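Local coordinates for 3-phosphoshikimate 1-carboxyvinyltransferase (Streptomyces sviceus, PDB 7M0O), which probably transfers the enolpyruvyl group of phosphoenolpyruvate to the 5-hydroxyl of shikimate-3-phosphate, the sixth step of chorismate biosynthesis, at residues A[36-48]-A[57-69]. Sequence-based numbering, arbitrary orientation.
Sequences TEGFAEGLVRLGY and WQVDGRPQGPAVA
Tyr48 lies with one ring face under the aliphatic stem of Arg62, whose CD stands 4.0 Å from the ring centroid and 17° off its normal, a CH-pi contact. Leu43 CD2 packs against the opposite face, so the ring is clamped between a helix residue and the 57-69 segment. With CG anti to the carbonyl carbon (chi1 -62°), the phenol end comes up beside the turn at Arg62 to Gly65, where Tyr48 OH comes within 3.5 Å of Pro66 CD. A water 2.6 Å from Tyr48 OH and near the ring plane donates to Arg62 O. Replacing Tyr48 by an alanine would probably open a gap between Leu43 and the Arg62 stem and leave this water without its phenolic partner. The Arg62 chain bends at chi3, and its guanidinium plane stands almost perpendicular to the phenol ring; Arg62 NE bonds to Gly65 O at 3.0 Å, in the carbonyl plane, across the type I turn, while Ala67 CB sits over the guanidinium centre. The helix ends in a Schellman motif at Gly47; in this EPSP synthase fold, helix 34-45 is followed by the antiparallel strands 50-52 and 56-60 of a four-stranded mixed sheet. Just before Gly47, Leu46 O receives two weak bonds, a bent one from Ala67 N and a straighter one from Val68 N (172°). Leu46 and Pro66 lie side by side, CB to CB 3.8 Å. At the helix's other end, the Trp57 indole crosses Thr36 at about a right angle, its CH2 3.7 Å from Thr36 OG1, and its CZ3 meets Ala40 CB at 4.0 Å. Thr36 OG1 itself bonds to Leu31 O and Ser33 N, and its side chain lies about 4 Å from that of Lys8, which is predicted to bind phosphoenolpyruvate.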
loop_
_atom_site.group_PDB
_atom_site.type_symbol
_atom_site.label_atom_id
_atom_site.label_comp_id
_atom_site.label_asym_id
_atom_site.label_seq_id
_atom_site.Cartn_x
_atom_site.Cartn_y
_atom_site.Cartn_z
ATOM N N THR A 36 -3.364 -11.985 3.429
ATOM C CA THR A 36 -2.294 -12.722 2.756
ATOM C C THR A 36 -2.243 -14.180 3.194
ATOM O O THR A 36 -1.846 -15.050 2.406
ATOM C CB THR A 36 -0.941 -12.050 2.989
ATOM O OG1 THR A 36 -0.528 -12.252 4.346
ATOM C CG2 THR A 36 -1.034 -10.576 2.705
ATOM N N GLU A 37 -2.642 -14.477 4.437
ATOM C CA GLU A 37 -2.727 -15.873 4.854
ATOM C C GLU A 37 -3.778 -16.624 4.041
ATOM O O GLU A 37 -3.538 -17.750 3.595
ATOM C CB GLU A 37 -3.026 -15.963 6.354
ATOM C CG GLU A 37 -3.016 -17.387 6.917
ATOM C CD GLU A 37 -1.605 -17.935 7.105
ATOM O OE1 GLU A 37 -0.650 -17.118 7.157
ATOM O OE2 GLU A 37 -1.457 -19.181 7.216
ATOM N N GLY A 38 -4.947 -16.011 3.836
ATOM C CA GLY A 38 -5.966 -16.637 3.012
ATOM C C GLY A 38 -5.543 -16.793 1.558
ATOM O O GLY A 38 -5.903 -17.786 0.910
ATOM N N PHE A 39 -4.776 -15.831 1.038
ATOM C CA PHE A 39 -4.214 -15.944 -0.313
ATOM C C PHE A 39 -3.325 -17.177 -0.420
ATOM O O PHE A 39 -3.486 -18.006 -1.328
ATOM C CB PHE A 39 -3.423 -14.672 -0.651
ATOM C CG PHE A 39 -3.234 -14.396 -2.144
ATOM C CD1 PHE A 39 -3.482 -13.133 -2.649
ATOM C CD2 PHE A 39 -2.733 -15.364 -2.999
ATOM C CE1 PHE A 39 -3.270 -12.847 -4.003
ATOM C CE2 PHE A 39 -2.528 -15.095 -4.350
ATOM C CZ PHE A 39 -2.794 -13.837 -4.849
ATOM N N ALA A 40 -2.363 -17.301 0.502
ATOM C CA ALA A 40 -1.506 -18.480 0.541
ATOM C C ALA A 40 -2.321 -19.760 0.654
ATOM O O ALA A 40 -2.046 -20.739 -0.046
ATOM C CB ALA A 40 -0.518 -18.368 1.707
ATOM N N GLU A 41 -3.317 -19.784 1.557
ATOM C CA GLU A 41 -4.161 -20.971 1.699
ATOM C C GLU A 41 -4.901 -21.291 0.403
ATOM O O GLU A 41 -5.059 -22.462 0.041
ATOM C CB GLU A 41 -5.184 -20.786 2.824
ATOM C CG GLU A 41 -4.615 -20.578 4.236
ATOM C CD GLU A 41 -5.708 -20.268 5.268
ATOM O OE1 GLU A 41 -6.890 -20.584 5.006
ATOM O OE2 GLU A 41 -5.390 -19.697 6.338
ATOM N N GLY A 42 -5.404 -20.260 -0.278
ATOM C CA GLY A 42 -6.102 -20.480 -1.533
ATOM C C GLY A 42 -5.183 -21.040 -2.594
ATOM O O GLY A 42 -5.571 -21.931 -3.354
ATOM N N LEU A 43 -3.950 -20.530 -2.655
ATOM C CA LEU A 43 -2.962 -21.072 -3.588
ATOM C C LEU A 43 -2.709 -22.550 -3.328
ATOM O O LEU A 43 -2.594 -23.344 -4.265
ATOM C CB LEU A 43 -1.653 -20.288 -3.474
ATOM C CG LEU A 43 -1.655 -18.885 -4.089
ATOM C CD1 LEU A 43 -0.309 -18.232 -3.868
ATOM C CD2 LEU A 43 -1.971 -18.971 -5.601
ATOM N N VAL A 44 -2.602 -22.940 -2.060
ATOM C CA VAL A 44 -2.357 -24.346 -1.772
ATOM C C VAL A 44 -3.551 -25.187 -2.196
ATOM O O VAL A 44 -3.386 -26.270 -2.763
ATOM C CB VAL A 44 -2.008 -24.534 -0.285
ATOM C CG1 VAL A 44 -1.976 -26.008 0.049
ATOM C CG2 VAL A 44 -0.656 -23.890 0.000
ATOM N N ARG A 45 -4.768 -24.682 -1.973
ATOM C CA ARG A 45 -5.962 -25.407 -2.396
ATOM C C ARG A 45 -5.997 -25.587 -3.907
ATOM O O ARG A 45 -6.461 -26.624 -4.408
ATOM C CB ARG A 45 -7.213 -24.676 -1.902
ATOM C CG ARG A 45 -8.469 -25.503 -2.012
ATOM C CD ARG A 45 -9.432 -25.178 -0.895
ATOM N NE ARG A 45 -8.949 -25.593 0.417
ATOM C CZ ARG A 45 -9.247 -26.755 0.992
ATOM N NH1 ARG A 45 -10.025 -27.633 0.364
ATOM N NH2 ARG A 45 -8.762 -27.038 2.195
ATOM N N LEU A 46 -5.493 -24.603 -4.648
ATOM C CA LEU A 46 -5.437 -24.671 -6.107
ATOM C C LEU A 46 -4.282 -25.523 -6.615
ATOM O O LEU A 46 -4.142 -25.685 -7.832
ATOM C CB LEU A 46 -5.352 -23.253 -6.691
ATOM C CG LEU A 46 -6.632 -22.397 -6.585
ATOM C CD1 LEU A 46 -6.355 -20.929 -6.901
ATOM C CD2 LEU A 46 -7.769 -22.951 -7.468
ATOM N N GLY A 47 -3.453 -26.068 -5.728
ATOM C CA GLY A 47 -2.382 -26.948 -6.141
ATOM C C GLY A 47 -1.037 -26.297 -6.350
ATOM O O GLY A 47 -0.161 -26.914 -6.968
ATOM N N TYR A 48 -0.850 -25.067 -5.888
ATOM C CA TYR A 48 0.468 -24.458 -5.885
ATOM C C TYR A 48 1.244 -24.888 -4.643
ATOM O O TYR A 48 0.673 -25.125 -3.577
ATOM C CB TYR A 48 0.369 -22.928 -5.909
ATOM C CG TYR A 48 -0.297 -22.289 -7.121
ATOM C CD1 TYR A 48 -1.674 -22.354 -7.304
ATOM C CD2 TYR A 48 0.446 -21.556 -8.034
ATOM C CE1 TYR A 48 -2.295 -21.745 -8.386
ATOM C CE2 TYR A 48 -0.162 -20.942 -9.130
ATOM C CZ TYR A 48 -1.537 -21.042 -9.297
ATOM O OH TYR A 48 -2.173 -20.436 -10.362
ATOM N N TRP A 57 8.660 -16.243 1.957
ATOM C CA TRP A 57 7.728 -17.190 1.353
ATOM C C TRP A 57 8.296 -17.662 0.022
ATOM O O TRP A 57 8.863 -16.870 -0.743
ATOM C CB TRP A 57 6.344 -16.573 1.122
ATOM C CG TRP A 57 5.621 -16.176 2.378
ATOM C CD1 TRP A 57 6.144 -16.081 3.642
ATOM C CD2 TRP A 57 4.250 -15.778 2.483
ATOM N NE1 TRP A 57 5.175 -15.666 4.525
ATOM C CE2 TRP A 57 4.003 -15.471 3.835
ATOM C CE3 TRP A 57 3.204 -15.662 1.563
ATOM C CZ2 TRP A 57 2.748 -15.061 4.290
ATOM C CZ3 TRP A 57 1.965 -15.250 2.016
ATOM C CH2 TRP A 57 1.748 -14.955 3.365
ATOM N N GLN A 58 8.133 -18.952 -0.255
ATOM C CA GLN A 58 8.647 -19.585 -1.461
ATOM C C GLN A 58 7.473 -20.138 -2.259
ATOM O O GLN A 58 6.659 -20.893 -1.715
ATOM C CB GLN A 58 9.612 -20.701 -1.074
ATOM C CG GLN A 58 10.465 -21.230 -2.167
ATOM C CD GLN A 58 11.848 -21.565 -1.668
ATOM O OE1 GLN A 58 12.666 -20.679 -1.438
ATOM N NE2 GLN A 58 12.108 -22.849 -1.464
ATOM N N VAL A 59 7.357 -19.745 -3.532
ATOM C CA VAL A 59 6.224 -20.153 -4.369
ATOM C C VAL A 59 6.756 -20.745 -5.668
ATOM O O VAL A 59 7.497 -20.079 -6.395
ATOM C CB VAL A 59 5.271 -18.984 -4.681
ATOM C CG1 VAL A 59 4.051 -19.480 -5.478
ATOM C CG2 VAL A 59 4.834 -18.255 -3.395
ATOM N N ASP A 60 6.363 -21.983 -5.969
ATOM C CA ASP A 60 6.654 -22.589 -7.267
ATOM C C ASP A 60 5.658 -22.047 -8.278
ATOM O O ASP A 60 4.460 -22.345 -8.195
ATOM C CB ASP A 60 6.550 -24.107 -7.192
ATOM C CG ASP A 60 7.771 -24.743 -6.596
ATOM O OD1 ASP A 60 8.414 -24.109 -5.730
ATOM O OD2 ASP A 60 8.079 -25.889 -6.987
ATOM N N GLY A 61 6.133 -21.251 -9.231
ATOM C CA GLY A 61 5.219 -20.623 -10.167
ATOM C C GLY A 61 4.591 -21.637 -11.105
ATOM O O GLY A 61 5.175 -22.673 -11.417
ATOM N N ARG A 62 3.372 -21.331 -11.548
ATOM C CA ARG A 62 2.636 -22.172 -12.490
ATOM C C ARG A 62 2.198 -21.305 -13.660
ATOM O O ARG A 62 1.128 -20.679 -13.623
ATOM C CB ARG A 62 1.452 -22.869 -11.825
ATOM C CG ARG A 62 1.873 -23.786 -10.687
ATOM C CD ARG A 62 0.729 -24.663 -10.209
ATOM N NE ARG A 62 0.272 -25.548 -11.286
ATOM C CZ ARG A 62 0.839 -26.717 -11.584
ATOM N NH1 ARG A 62 1.871 -27.175 -10.873
ATOM N NH2 ARG A 62 0.371 -27.437 -12.589
ATOM N N PRO A 63 3.002 -21.251 -14.724
ATOM C CA PRO A 63 2.653 -20.405 -15.874
ATOM C C PRO A 63 1.313 -20.740 -16.514
ATOM O O PRO A 63 0.730 -19.857 -17.153
ATOM C CB PRO A 63 3.823 -20.640 -16.847
ATOM C CG PRO A 63 4.958 -21.062 -15.981
ATOM C CD PRO A 63 4.335 -21.864 -14.865
ATOM N N GLN A 64 0.789 -21.965 -16.356
ATOM C CA GLN A 64 -0.512 -22.309 -16.923
ATOM C C GLN A 64 -1.601 -22.436 -15.858
ATOM O O GLN A 64 -2.645 -23.031 -16.117
ATOM C CB GLN A 64 -0.437 -23.594 -17.755
ATOM C CG GLN A 64 0.317 -23.463 -19.079
ATOM C CD GLN A 64 -0.181 -22.333 -19.940
ATOM O OE1 GLN A 64 -1.390 -22.155 -20.138
ATOM N NE2 GLN A 64 0.752 -21.549 -20.460
ATOM N N GLY A 65 -1.385 -21.883 -14.665
ATOM C CA GLY A 65 -2.459 -21.764 -13.705
ATOM C C GLY A 65 -2.562 -22.917 -12.727
ATOM O O GLY A 65 -1.658 -23.741 -12.605
ATOM N N PRO A 66 -3.677 -22.974 -11.994
ATOM C CA PRO A 66 -3.831 -23.975 -10.931
ATOM C C PRO A 66 -3.588 -25.400 -11.413
ATOM O O PRO A 66 -3.967 -25.774 -12.523
ATOM C CB PRO A 66 -5.282 -23.785 -10.483
ATOM C CG PRO A 66 -5.552 -22.322 -10.753
ATOM C CD PRO A 66 -4.825 -22.052 -12.058
ATOM N N ALA A 67 -2.975 -26.204 -10.540
ATOM C CA ALA A 67 -2.702 -27.599 -10.873
ATOM C C ALA A 67 -3.986 -28.422 -10.914
ATOM O O ALA A 67 -4.212 -29.194 -11.857
ATOM C CB ALA A 67 -1.713 -28.194 -9.870
ATOM N N VAL A 68 -4.849 -28.266 -9.904
ATOM C CA VAL A 68 -6.027 -29.119 -9.789
ATOM C C VAL A 68 -7.007 -28.835 -10.923
ATOM O O VAL A 68 -7.060 -27.734 -11.478
ATOM C CB VAL A 68 -6.709 -28.936 -8.422
ATOM C CG1 VAL A 68 -5.758 -29.332 -7.299
ATOM C CG2 VAL A 68 -7.182 -27.501 -8.233
ATOM N N ALA A 69 -7.800 -29.848 -11.272
ATOM C CA ALA A 69 -8.804 -29.689 -12.312
ATOM C C ALA A 69 -10.098 -29.074 -11.791
ATOM O O ALA A 69 -10.874 -28.540 -12.582
ATOM C CB ALA A 69 -9.101 -31.042 -12.963
HETATM O O HOH W 1 -0.709 -19.144 -12.064
#